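Oxidoreductase protein (Agrobacterium radiobacter, PDB 5UI9) probably catalyses an NAD-dependent oxidoreduction as a member of the Gfo/Idh/MocA family, binding NAD+ and (2S)-2,3-dihydroxy-2-methylpropanoic acid. Local coordinates at residues C13-H22 with R42-I52; L121-W129 with T312-L320. All coordinates share one frame; numbering follows the deposited sequence.

Interaction 1: C13-H22 with R42-I52; sequences CGFFAVNQMH and RLKLVGDQFGI. With NAD (nicotinamide-adenine-dinucleotide), chain C.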
loop_
_atom_site.group_PDB
_atom_site.type_symbol
_atom_site.label_atom_id
_atom_site.label_comp_id
_atom_site.label_asym_id
_atom_site.label_seq_id
_atom_site.Cartn_x
_atom_site.Cartn_y
_atom_site.Cartn_z
ATOM N N CYS A 13 -11.790 -13.206 32.883
ATOM C CA CYS A 13 -10.514 -12.942 33.562
ATOM C C CYS A 13 -9.339 -13.609 32.838
ATOM O O CYS A 13 -8.537 -14.323 33.453
ATOM C CB CYS A 13 -10.594 -13.417 35.018
ATOM S SG CYS A 13 -11.784 -12.490 36.016
ATOM N N GLY A 14 -9.229 -13.350 31.537
ATOM C CA GLY A 14 -8.272 -14.050 30.686
ATOM C C GLY A 14 -6.957 -13.330 30.517
ATOM O O GLY A 14 -6.573 -12.501 31.346
ATOM N N PHE A 15 -6.281 -13.647 29.416
ATOM C CA PHE A 15 -4.974 -13.087 29.080
ATOM C C PHE A 15 -4.985 -11.558 29.056
ATOM O O PHE A 15 -4.238 -10.911 29.800
ATOM C CB PHE A 15 -4.521 -13.646 27.723
ATOM C CG PHE A 15 -3.316 -12.959 27.136
ATOM C CD1 PHE A 15 -2.044 -13.186 27.656
ATOM C CD2 PHE A 15 -3.449 -12.099 26.045
ATOM C CE1 PHE A 15 -0.925 -12.566 27.098
ATOM C CE2 PHE A 15 -2.337 -11.478 25.487
ATOM C CZ PHE A 15 -1.076 -11.708 26.018
ATOM N N PHE A 16 -5.845 -10.984 28.219
ATOM C CA PHE A 16 -5.867 -9.536 28.062
ATOM C C PHE A 16 -6.531 -8.780 29.213
ATOM O O PHE A 16 -6.179 -7.626 29.470
ATOM C CB PHE A 16 -6.497 -9.116 26.732
ATOM C CG PHE A 16 -6.133 -7.713 26.331
ATOM C CD1 PHE A 16 -4.844 -7.422 25.884
ATOM C CD2 PHE A 16 -7.051 -6.677 26.443
ATOM C CE1 PHE A 16 -4.494 -6.134 25.525
ATOM C CE2 PHE A 16 -6.702 -5.379 26.089
ATOM C CZ PHE A 16 -5.427 -5.110 25.616
ATOM N N ALA A 17 -7.471 -9.415 29.903
ATOM C CA ALA A 17 -8.173 -8.768 31.028
ATOM C C ALA A 17 -7.264 -8.330 32.177
ATOM O O ALA A 17 -7.609 -7.407 32.902
ATOM C CB ALA A 17 -9.267 -9.675 31.568
ATOM N N VAL A 18 -6.114 -8.988 32.337
ATOM C CA VAL A 18 -5.115 -8.585 33.337
ATOM C C VAL A 18 -4.678 -7.133 33.092
ATOM O O VAL A 18 -4.499 -6.379 34.049
ATOM C CB VAL A 18 -3.892 -9.545 33.347
ATOM C CG1 VAL A 18 -2.784 -9.034 34.274
ATOM C CG2 VAL A 18 -4.323 -10.958 33.750
ATOM N N ASN A 19 -4.537 -6.747 31.817
ATOM C CA ASN A 19 -4.223 -5.357 31.446
ATOM C C ASN A 19 -5.368 -4.419 31.795
ATOM O O ASN A 19 -5.135 -3.314 32.265
ATOM C CB ASN A 19 -3.918 -5.209 29.953
ATOM C CG ASN A 19 -2.715 -6.011 29.518
ATOM O OD1 ASN A 19 -1.611 -5.818 30.019
ATOM N ND2 ASN A 19 -2.927 -6.924 28.578
ATOM N N GLN A 20 -6.596 -4.857 31.538
ATOM C CA GLN A 20 -7.776 -4.051 31.843
ATOM C C GLN A 20 -7.923 -3.838 33.354
ATOM O O GLN A 20 -8.244 -2.733 33.790
ATOM C CB GLN A 20 -9.039 -4.664 31.219
ATOM C CG GLN A 20 -9.011 -4.596 29.698
ATOM C CD GLN A 20 -10.203 -5.222 29.008
ATOM O OE1 GLN A 20 -10.047 -5.838 27.953
ATOM N NE2 GLN A 20 -11.397 -5.052 29.572
ATOM N N MET A 21 -7.641 -4.886 34.131
ATOM C CA MET A 21 -7.627 -4.812 35.599
ATOM C C MET A 21 -6.560 -3.868 36.154
ATOM O O MET A 21 -6.845 -3.086 37.068
ATOM C CB MET A 21 -7.446 -6.210 36.214
ATOM C CG MET A 21 -8.635 -7.142 36.020
ATOM S SD MET A 21 -10.177 -6.613 36.801
ATOM C CE MET A 21 -9.716 -6.707 38.538
ATOM N N HIS A 22 -5.339 -3.939 35.619
ATOM C CA HIS A 22 -4.291 -2.975 35.991
ATOM C C HIS A 22 -4.767 -1.560 35.702
ATOM O O HIS A 22 -4.681 -0.680 36.562
ATOM C CB HIS A 22 -2.983 -3.206 35.223
ATOM C CG HIS A 22 -2.140 -4.328 35.749
ATOM N ND1 HIS A 22 -1.635 -4.342 37.029
ATOM C CD2 HIS A 22 -1.663 -5.444 35.147
ATOM C CE1 HIS A 22 -0.912 -5.435 37.205
ATOM N NE2 HIS A 22 -0.913 -6.120 36.077
ATOM N N ARG A 42 -8.544 -19.083 36.692
ATOM C CA ARG A 42 -8.422 -17.668 36.299
ATOM C C ARG A 42 -9.070 -16.735 37.314
ATOM O O ARG A 42 -8.531 -15.673 37.622
ATOM C CB ARG A 42 -9.050 -17.426 34.923
ATOM C CG ARG A 42 -8.357 -18.136 33.768
ATOM C CD ARG A 42 -6.881 -17.783 33.645
ATOM N NE ARG A 42 -6.655 -16.341 33.566
ATOM C CZ ARG A 42 -5.458 -15.760 33.512
ATOM N NH1 ARG A 42 -4.341 -16.484 33.530
ATOM N NH2 ARG A 42 -5.376 -14.435 33.435
ATOM N N LEU A 43 -10.229 -17.139 37.821
ATOM C CA LEU A 43 -10.937 -16.391 38.854
ATOM C C LEU A 43 -10.093 -16.251 40.125
ATOM O O LEU A 43 -10.045 -15.184 40.726
ATOM C CB LEU A 43 -12.261 -17.093 39.170
ATOM C CG LEU A 43 -13.332 -16.308 39.913
ATOM C CD1 LEU A 43 -13.839 -15.148 39.066
ATOM C CD2 LEU A 43 -14.471 -17.247 40.293
ATOM N N LYS A 44 -9.423 -17.336 40.509
ATOM C CA LYS A 44 -8.500 -17.353 41.653
ATOM C C LYS A 44 -7.271 -16.462 41.403
ATOM O O LYS A 44 -6.917 -15.632 42.241
ATOM C CB LYS A 44 -8.047 -18.797 41.925
ATOM C CG LYS A 44 -7.245 -19.030 43.199
ATOM C CD LYS A 44 -8.099 -18.884 44.453
ATOM C CE LYS A 44 -7.496 -19.626 45.640
ATOM N NZ LYS A 44 -6.063 -19.280 45.857
ATOM N N LEU A 45 -6.634 -16.645 40.250
ATOM C CA LEU A 45 -5.394 -15.942 39.920
ATOM C C LEU A 45 -5.607 -14.427 39.832
ATOM O O LEU A 45 -4.886 -13.659 40.472
ATOM C CB LEU A 45 -4.809 -16.492 38.614
ATOM C CG LEU A 45 -3.358 -16.152 38.263
ATOM C CD1 LEU A 45 -2.667 -17.360 37.639
ATOM C CD2 LEU A 45 -3.260 -14.941 37.338
ATOM N N VAL A 46 -6.613 -14.013 39.067
ATOM C CA VAL A 46 -6.927 -12.592 38.890
ATOM C C VAL A 46 -7.521 -11.980 40.164
ATOM O O VAL A 46 -7.208 -10.835 40.507
ATOM C CB VAL A 46 -7.849 -12.367 37.660
ATOM C CG1 VAL A 46 -8.366 -10.932 37.589
ATOM C CG2 VAL A 46 -7.098 -12.735 36.384
ATOM N N GLY A 47 -8.368 -12.734 40.860
ATOM C CA GLY A 47 -8.932 -12.276 42.133
ATOM C C GLY A 47 -7.866 -12.002 43.185
ATOM O O GLY A 47 -7.893 -10.960 43.840
ATOM N N ASP A 48 -6.920 -12.934 43.329
ATOM C CA ASP A 48 -5.805 -12.786 44.281
ATOM C C ASP A 48 -4.848 -11.661 43.887
ATOM O O ASP A 48 -4.469 -10.850 44.729
ATOM C CB ASP A 48 -5.020 -14.099 44.429
ATOM C CG ASP A 48 -5.795 -15.175 45.196
ATOM O OD1 ASP A 48 -6.868 -14.882 45.758
ATOM O OD2 ASP A 48 -5.320 -16.328 45.237
ATOM N N GLN A 49 -4.473 -11.616 42.611
ATOM C CA GLN A 49 -3.569 -10.584 42.100
ATOM C C GLN A 49 -4.072 -9.163 42.388
ATOM O O GLN A 49 -3.299 -8.311 42.821
ATOM C CB GLN A 49 -3.342 -10.769 40.588
ATOM C CG GLN A 49 -2.297 -9.838 39.978
ATOM C CD GLN A 49 -1.985 -10.161 38.524
ATOM O OE1 GLN A 49 -2.591 -11.049 37.917
ATOM N NE2 GLN A 49 -1.043 -9.430 37.957
ATOM N N PHE A 50 -5.367 -8.933 42.164
ATOM C CA PHE A 50 -5.964 -7.597 42.265
ATOM C C PHE A 50 -6.823 -7.374 43.507
ATOM O O PHE A 50 -7.448 -6.322 43.631
ATOM C CB PHE A 50 -6.756 -7.295 40.982
ATOM C CG PHE A 50 -5.882 -7.156 39.771
ATOM C CD1 PHE A 50 -5.295 -5.935 39.462
ATOM C CD2 PHE A 50 -5.604 -8.252 38.966
ATOM C CE1 PHE A 50 -4.467 -5.808 38.357
ATOM C CE2 PHE A 50 -4.776 -8.135 37.864
ATOM C CZ PHE A 50 -4.208 -6.913 37.558
ATOM N N GLY A 51 -6.843 -8.347 44.422
ATOM C CA GLY A 51 -7.540 -8.215 45.706
ATOM C C GLY A 51 -9.049 -8.055 45.600
ATOM O O GLY A 51 -9.632 -7.236 46.306
ATOM N N ILE A 52 -9.684 -8.845 44.729
ATOM C CA ILE A 52 -11.131 -8.745 44.503
ATOM C C ILE A 52 -11.832 -9.838 45.321
ATOM O O ILE A 52 -11.599 -11.031 45.100
ATOM C CB ILE A 52 -11.496 -8.872 42.997
ATOM C CG1 ILE A 52 -10.579 -8.018 42.096
ATOM C CG2 ILE A 52 -12.951 -8.486 42.763
ATOM C CD1 ILE A 52 -10.737 -6.511 42.218
HETATM P PA NAD C . -8.782 -15.618 26.868
HETATM O O1A NAD C . -9.343 -16.922 26.341
HETATM O O2A NAD C . -7.378 -15.562 27.404
HETATM O O5B NAD C . -9.766 -15.072 28.004
HETATM C C5B NAD C . -11.177 -15.232 27.950
HETATM C C4B NAD C . -11.645 -15.570 29.357
HETATM O O4B NAD C . -13.062 -15.444 29.413
HETATM C C3B NAD C . -11.309 -16.999 29.759
HETATM O O3B NAD C . -10.658 -16.992 31.037
HETATM C C2B NAD C . -12.644 -17.727 29.798
HETATM O O2B NAD C . -12.687 -18.702 30.840
HETATM C C1B NAD C . -13.625 -16.593 30.045
HETATM N N9A NAD C . -15.001 -16.746 29.517
HETATM C C8A NAD C . -15.378 -17.082 28.268
HETATM N N7A NAD C . -16.733 -17.075 28.169
HETATM C C5A NAD C . -17.236 -16.711 29.364
HETATM C C6A NAD C . -18.581 -16.500 29.963
HETATM N N6A NAD C . -19.710 -16.680 29.243
HETATM N N1A NAD C . -18.644 -16.114 31.259
HETATM C C2A NAD C . -17.541 -15.927 32.014
HETATM N N3A NAD C . -16.295 -16.102 31.533
HETATM C C4A NAD C . -16.084 -16.484 30.245
HETATM O O3 NAD C . -8.962 -14.502 25.726
HETATM P PN NAD C . -8.053 -13.171 25.617
HETATM O O1N NAD C . -6.781 -13.475 24.867
HETATM O O2N NAD C . -7.967 -12.513 26.971
HETATM O O5D NAD C . -8.985 -12.320 24.638
HETATM C C5D NAD C . -10.291 -11.940 25.053
HETATM C C4D NAD C . -10.800 -10.878 24.098
HETATM O O4D NAD C . -9.918 -9.753 24.157
HETATM C C3D NAD C . -10.831 -11.368 22.658
HETATM O O3D NAD C . -12.089 -11.042 22.058
HETATM C C2D NAD C . -9.682 -10.639 21.980
HETATM O O2D NAD C . -9.957 -10.297 20.622
HETATM C C1D NAD C . -9.526 -9.383 22.835
HETATM N N1N NAD C . -8.182 -8.776 22.848
HETATM C C2N NAD C . -8.119 -7.441 22.692
HETATM C C3N NAD C . -6.915 -6.753 22.690
HETATM C C7N NAD C . -6.941 -5.260 22.507
HETATM O O7N NAD C . -7.879 -4.619 22.975
HETATM N N7N NAD C . -5.956 -4.647 21.847
HETATM C C4N NAD C . -5.735 -7.480 22.854
HETATM C C5N NAD C . -5.807 -8.864 23.021
HETATM C C6N NAD C . -7.051 -9.496 23.023
#
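Arg-42 grips a single backbone oxygen side-on with two nitrogens: NE reaches Cys-13 O at 2.8 Å and NH2 reaches the same atom at 3.2 Å. The oxygen lies in the guanidinium plane, and the NE bond is the straighter, 163° at the hydrogen against 136° for NH2. The site is the dinucleotide-binding turn of a Rossmann fold, consistent with a GxGxxA pattern, in which Phe-15 N and Phe-16 N donate to the NAD phosphate oxygens O2A and O2N. Bends at chi2 and chi3 bring the guanidinium of Arg-42 alongside Cys-13 O, and its CG lies 3.7 Å from NAD O3B. Gly-14 CA packs 3.2 Å from NAD O5B, a close approach of backbone to cofactor.

Farther along, helices 17-22 and 42-50 run nearly parallel, their axes approaching to 11.2 Å at 21°. Val-18 fits as a knob among Arg-42, Val-46, Gln-49 and Phe-50. The Phe-50 ring is packed by two neighbours: its edge meets the face of His-22 in a T-shaped pair, while Met-21 CB sits over one face in a CH-pi contact, 3.5 Å from the centroid. Met-21, bent at chi2 and chi3, ends with CE against Ile-52 CD1 at 3.8 Å.

Interaction 2: L121-W129 with T312-L320; sequences LMVHENFRW and TSTSGADNL. With NAD (nicotinamide-adenine-dinucleotide), chain C.
Thr-314 turns its two branches to different partners on segment 121-129. With OG1 set between the backbone N and the carbonyl carbon (chi1 59°), the hydroxyl donates to Val-123 O at 2.7 Å, in the carbonyl plane; it also accepts from a water that in turn accepts from Trp-129 NE1. CG2 lies over one face of the Arg-128 guanidinium, 3.4 Å from NE. Arg-128, bent at chi3, sends NH1 to Ser-313 OG at 2.9 Å and NH2 to Asp-318 OD2 in a salt bridge whose hydrogen bond is weak, guanidinium and carboxylate planes 87° apart. Each charge has a further partner, Asp-185 for Arg-128 NE and Arg-188 for Asp-318.

Strand 121-124 is an outermost strand of the parallel Rossmann sheet within this chain. A single beta bridge, Met-122 with Ser-315, joins it to the residues leading into helix 316-335: Val-123 N donates to Thr-314 O, and Gly-316 N to Leu-121 O. Ser-315 is the N-cap, its OG accepting from Asp-318 N at 3.2 Å and also hydrogen-bonding Glu-311 OE2. Val-123 crosses Asn-319 at about a right angle, CG2 touching CB at 3.5 Å. The extended start of Met-122 (chi1 -174°) lays CG 3.4 Å from Thr-312 OG1.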
loop_
_atom_site.group_PDB
_atom_site.type_symbol
_atom_site.label_atom_id
_atom_site.label_comp_id
_atom_site.label_asym_id
_atom_site.label_seq_id
_atom_site.Cartn_x
_atom_site.Cartn_y
_atom_site.Cartn_z
ATOM N N LEU A 121 -23.228 1.759 25.560
ATOM C CA LEU A 121 -22.481 0.590 25.108
ATOM C C LEU A 121 -21.250 1.088 24.368
ATOM O O LEU A 121 -21.383 1.795 23.370
ATOM C CB LEU A 121 -23.333 -0.274 24.174
ATOM C CG LEU A 121 -22.656 -1.493 23.527
ATOM C CD1 LEU A 121 -22.183 -2.482 24.586
ATOM C CD2 LEU A 121 -23.596 -2.162 22.534
ATOM N N MET A 122 -20.068 0.717 24.859
ATOM C CA MET A 122 -18.805 1.054 24.209
ATOM C C MET A 122 -18.082 -0.224 23.826
ATOM O O MET A 122 -18.003 -1.155 24.623
ATOM C CB MET A 122 -17.905 1.875 25.140
ATOM C CG MET A 122 -16.634 2.377 24.458
ATOM S SD MET A 122 -15.485 3.249 25.534
ATOM C CE MET A 122 -14.709 1.895 26.403
ATOM N N VAL A 123 -17.528 -0.247 22.618
ATOM C CA VAL A 123 -16.621 -1.317 22.229
ATOM C C VAL A 123 -15.225 -0.938 22.700
ATOM O O VAL A 123 -14.770 0.192 22.482
ATOM C CB VAL A 123 -16.652 -1.578 20.709
ATOM C CG1 VAL A 123 -15.688 -2.707 20.325
ATOM C CG2 VAL A 123 -18.078 -1.910 20.289
ATOM N N HIS A 124 -14.549 -1.865 23.373
ATOM C CA HIS A 124 -13.167 -1.634 23.762
ATOM C C HIS A 124 -12.325 -1.792 22.487
ATOM O O HIS A 124 -11.816 -2.868 22.184
ATOM C CB HIS A 124 -12.722 -2.579 24.886
ATOM C CG HIS A 124 -11.392 -2.231 25.483
ATOM N ND1 HIS A 124 -11.229 -1.974 26.827
ATOM C CD2 HIS A 124 -10.161 -2.110 24.923
ATOM C CE1 HIS A 124 -9.959 -1.711 27.070
ATOM N NE2 HIS A 124 -9.289 -1.777 25.929
ATOM N N GLU A 125 -12.238 -0.700 21.733
ATOM C CA GLU A 125 -11.452 -0.627 20.516
ATOM C C GLU A 125 -10.338 0.398 20.760
ATOM O O GLU A 125 -10.540 1.605 20.571
ATOM C CB GLU A 125 -12.374 -0.235 19.353
ATOM C CG GLU A 125 -11.694 -0.062 18.005
ATOM C CD GLU A 125 -10.686 -1.159 17.700
ATOM O OE1 GLU A 125 -11.101 -2.324 17.514
ATOM O OE2 GLU A 125 -9.480 -0.843 17.676
ATOM N N ASN A 126 -9.171 -0.098 21.188
ATOM C CA ASN A 126 -8.146 0.754 21.827
ATOM C C ASN A 126 -7.012 1.254 20.916
ATOM O O ASN A 126 -6.214 2.093 21.338
ATOM C CB ASN A 126 -7.597 0.106 23.133
ATOM C CG ASN A 126 -6.966 -1.273 22.929
ATOM O OD1 ASN A 126 -6.414 -1.581 21.875
ATOM N ND2 ASN A 126 -7.035 -2.107 23.962
ATOM N N PHE A 127 -6.958 0.786 19.669
ATOM C CA PHE A 127 -5.861 1.167 18.753
ATOM C C PHE A 127 -5.897 2.649 18.400
ATOM O O PHE A 127 -4.867 3.310 18.458
ATOM C CB PHE A 127 -5.839 0.295 17.492
ATOM C CG PHE A 127 -4.964 -0.918 17.616
ATOM C CD1 PHE A 127 -5.137 -1.810 18.660
ATOM C CD2 PHE A 127 -3.962 -1.175 16.676
ATOM C CE1 PHE A 127 -4.325 -2.927 18.783
ATOM C CE2 PHE A 127 -3.155 -2.298 16.786
ATOM C CZ PHE A 127 -3.328 -3.171 17.841
ATOM N N ARG A 128 -7.083 3.185 18.106
ATOM C CA ARG A 128 -7.230 4.633 17.875
ATOM C C ARG A 128 -6.859 5.497 19.097
ATOM O O ARG A 128 -6.583 6.689 18.950
ATOM C CB ARG A 128 -8.644 4.985 17.399
ATOM C CG ARG A 128 -9.741 4.838 18.460
ATOM C CD ARG A 128 -10.970 5.648 18.105
ATOM N NE ARG A 128 -11.705 5.064 16.988
ATOM C CZ ARG A 128 -12.853 5.533 16.502
ATOM N NH1 ARG A 128 -13.429 6.610 17.026
ATOM N NH2 ARG A 128 -13.444 4.907 15.494
ATOM N N TRP A 129 -6.874 4.897 20.288
ATOM C CA TRP A 129 -6.460 5.567 21.530
ATOM C C TRP A 129 -4.956 5.503 21.840
ATOM O O TRP A 129 -4.521 6.047 22.852
ATOM C CB TRP A 129 -7.285 5.034 22.718
ATOM C CG TRP A 129 -8.685 5.523 22.695
ATOM C CD1 TRP A 129 -9.790 4.855 22.246
ATOM C CD2 TRP A 129 -9.133 6.817 23.109
ATOM N NE1 TRP A 129 -10.901 5.655 22.370
ATOM C CE2 TRP A 129 -10.527 6.865 22.893
ATOM C CE3 TRP A 129 -8.487 7.946 23.637
ATOM C CZ2 TRP A 129 -11.295 7.996 23.197
ATOM C CZ3 TRP A 129 -9.249 9.075 23.943
ATOM C CH2 TRP A 129 -10.640 9.090 23.720
ATOM N N THR A 312 -19.575 7.724 23.921
ATOM C CA THR A 312 -18.173 7.340 23.740
ATOM C C THR A 312 -17.761 7.371 22.263
ATOM O O THR A 312 -18.598 7.357 21.363
ATOM C CB THR A 312 -17.866 5.952 24.347
ATOM O OG1 THR A 312 -18.725 4.958 23.775
ATOM C CG2 THR A 312 -18.044 5.980 25.868
ATOM N N SER A 313 -16.451 7.398 22.045
ATOM C CA SER A 313 -15.843 7.535 20.718
ATOM C C SER A 313 -16.047 6.255 19.909
ATOM O O SER A 313 -16.409 6.313 18.731
ATOM C CB SER A 313 -14.346 7.869 20.857
ATOM O OG SER A 313 -13.684 7.926 19.604
ATOM N N THR A 314 -15.822 5.106 20.546
ATOM C CA THR A 314 -16.080 3.805 19.923
ATOM C C THR A 314 -17.333 3.164 20.522
ATOM O O THR A 314 -17.323 2.008 20.962
ATOM C CB THR A 314 -14.865 2.867 20.043
ATOM O OG1 THR A 314 -14.537 2.677 21.423
ATOM C CG2 THR A 314 -13.666 3.464 19.307
ATOM N N SER A 315 -18.424 3.926 20.510
ATOM C CA SER A 315 -19.705 3.443 20.976
ATOM C C SER A 315 -20.115 2.272 20.093
ATOM O O SER A 315 -19.615 2.133 18.968
ATOM C CB SER A 315 -20.761 4.551 20.909
ATOM O OG SER A 315 -21.012 4.922 19.563
ATOM N N GLY A 316 -20.997 1.423 20.608
ATOM C CA GLY A 316 -21.526 0.300 19.838
ATOM C C GLY A 316 -22.000 0.737 18.460
ATOM O O GLY A 316 -21.675 0.094 17.452
ATOM N N ALA A 317 -22.738 1.851 18.429
ATOM C CA ALA A 317 -23.274 2.435 17.193
ATOM C C ALA A 317 -22.173 2.853 16.211
ATOM O O ALA A 317 -22.252 2.531 15.023
ATOM C CB ALA A 317 -24.182 3.619 17.513
ATOM N N ASP A 318 -21.152 3.555 16.703
ATOM C CA ASP A 318 -20.000 3.899 15.868
ATOM C C ASP A 318 -19.298 2.646 15.343
ATOM O O ASP A 318 -18.944 2.573 14.162
ATOM C CB ASP A 318 -18.983 4.760 16.628
ATOM C CG ASP A 318 -17.754 5.104 15.774
ATOM O OD1 ASP A 318 -17.825 6.073 14.987
ATOM O OD2 ASP A 318 -16.725 4.395 15.877
ATOM N N ASN A 319 -19.111 1.666 16.227
ATOM C CA ASN A 319 -18.344 0.475 15.903
ATOM C C ASN A 319 -18.978 -0.383 14.801
ATOM O O ASN A 319 -18.264 -1.107 14.122
ATOM C CB ASN A 319 -18.091 -0.369 17.155
ATOM C CG ASN A 319 -16.973 -1.382 16.956
ATOM O OD1 ASN A 319 -17.225 -2.581 16.846
ATOM N ND2 ASN A 319 -15.737 -0.899 16.889
ATOM N N LEU A 320 -20.297 -0.298 14.619
ATOM C CA LEU A 320 -20.972 -0.949 13.477
ATOM C C LEU A 320 -20.336 -0.562 12.139
ATOM O O LEU A 320 -20.245 -1.385 11.235
ATOM C CB LEU A 320 -22.459 -0.582 13.429
ATOM C CG LEU A 320 -23.386 -1.029 14.559
ATOM C CD1 LEU A 320 -24.790 -0.484 14.327
ATOM C CD2 LEU A 320 -23.402 -2.549 14.686
HETATM P PA NAD C . -8.782 -15.618 26.868
HETATM O O1A NAD C . -9.343 -16.922 26.341
HETATM O O2A NAD C . -7.378 -15.562 27.404
HETATM O O5B NAD C . -9.766 -15.072 28.004
HETATM C C5B NAD C . -11.177 -15.232 27.950
HETATM C C4B NAD C . -11.645 -15.570 29.357
HETATM O O4B NAD C . -13.062 -15.444 29.413
HETATM C C3B NAD C . -11.309 -16.999 29.759
HETATM O O3B NAD C . -10.658 -16.992 31.037
HETATM C C2B NAD C . -12.644 -17.727 29.798
HETATM O O2B NAD C . -12.687 -18.702 30.840
HETATM C C1B NAD C . -13.625 -16.593 30.045
HETATM N N9A NAD C . -15.001 -16.746 29.517
HETATM C C8A NAD C . -15.378 -17.082 28.268
HETATM N N7A NAD C . -16.733 -17.075 28.169
HETATM C C5A NAD C . -17.236 -16.711 29.364
HETATM C C6A NAD C . -18.581 -16.500 29.963
HETATM N N6A NAD C . -19.710 -16.680 29.243
HETATM N N1A NAD C . -18.644 -16.114 31.259
HETATM C C2A NAD C . -17.541 -15.927 32.014
HETATM N N3A NAD C . -16.295 -16.102 31.533
HETATM C C4A NAD C . -16.084 -16.484 30.245
HETATM O O3 NAD C . -8.962 -14.502 25.726
HETATM P PN NAD C . -8.053 -13.171 25.617
HETATM O O1N NAD C . -6.781 -13.475 24.867
HETATM O O2N NAD C . -7.967 -12.513 26.971
HETATM O O5D NAD C . -8.985 -12.320 24.638
HETATM C C5D NAD C . -10.291 -11.940 25.053
HETATM C C4D NAD C . -10.800 -10.878 24.098
HETATM O O4D NAD C . -9.918 -9.753 24.157
HETATM C C3D NAD C . -10.831 -11.368 22.658
HETATM O O3D NAD C . -12.089 -11.042 22.058
HETATM C C2D NAD C . -9.682 -10.639 21.980
HETATM O O2D NAD C . -9.957 -10.297 20.622
HETATM C C1D NAD C . -9.526 -9.383 22.835
HETATM N N1N NAD C . -8.182 -8.776 22.848
HETATM C C2N NAD C . -8.119 -7.441 22.692
HETATM C C3N NAD C . -6.915 -6.753 22.690
HETATM C C7N NAD C . -6.941 -5.260 22.507
HETATM O O7N NAD C . -7.879 -4.619 22.975
HETATM N N7N NAD C . -5.956 -4.647 21.847
HETATM C C4N NAD C . -5.735 -7.480 22.854
HETATM C C5N NAD C . -5.807 -8.864 23.021
HETATM C C6N NAD C . -7.051 -9.496 23.023
HETATM O O HOH W 1 -13.516 -2.603 16.508
HETATM O O HOH W 2 -13.765 4.826 22.916
#

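In the fold
Interactions 1 and 2 meet the same NAD at different parts of the molecule, although their centres are about 23 Å apart. Backbone amides of segment 13-22 bind the diphosphate, and the same segment places the Phe-16 ring over the nicotinamide, with CD1 3.2 Å from NAD C4N. From interaction 2, Asn-126 OD1 accepts from the carboxamide nitrogen N7N at 3.1 Å. The two also touch directly, by packing of Phe-16 CZ on Asn-126 ND2 (3.8 Å) and of Gln-20 CG on His-124 CE1 (4.0 Å). Phe-127 belongs to the pocket of (2S)-2,3-dihydroxy-2-methylpropanoic acid as well, whereas the Phe-15 side chain lies about 6 Å from that ligand.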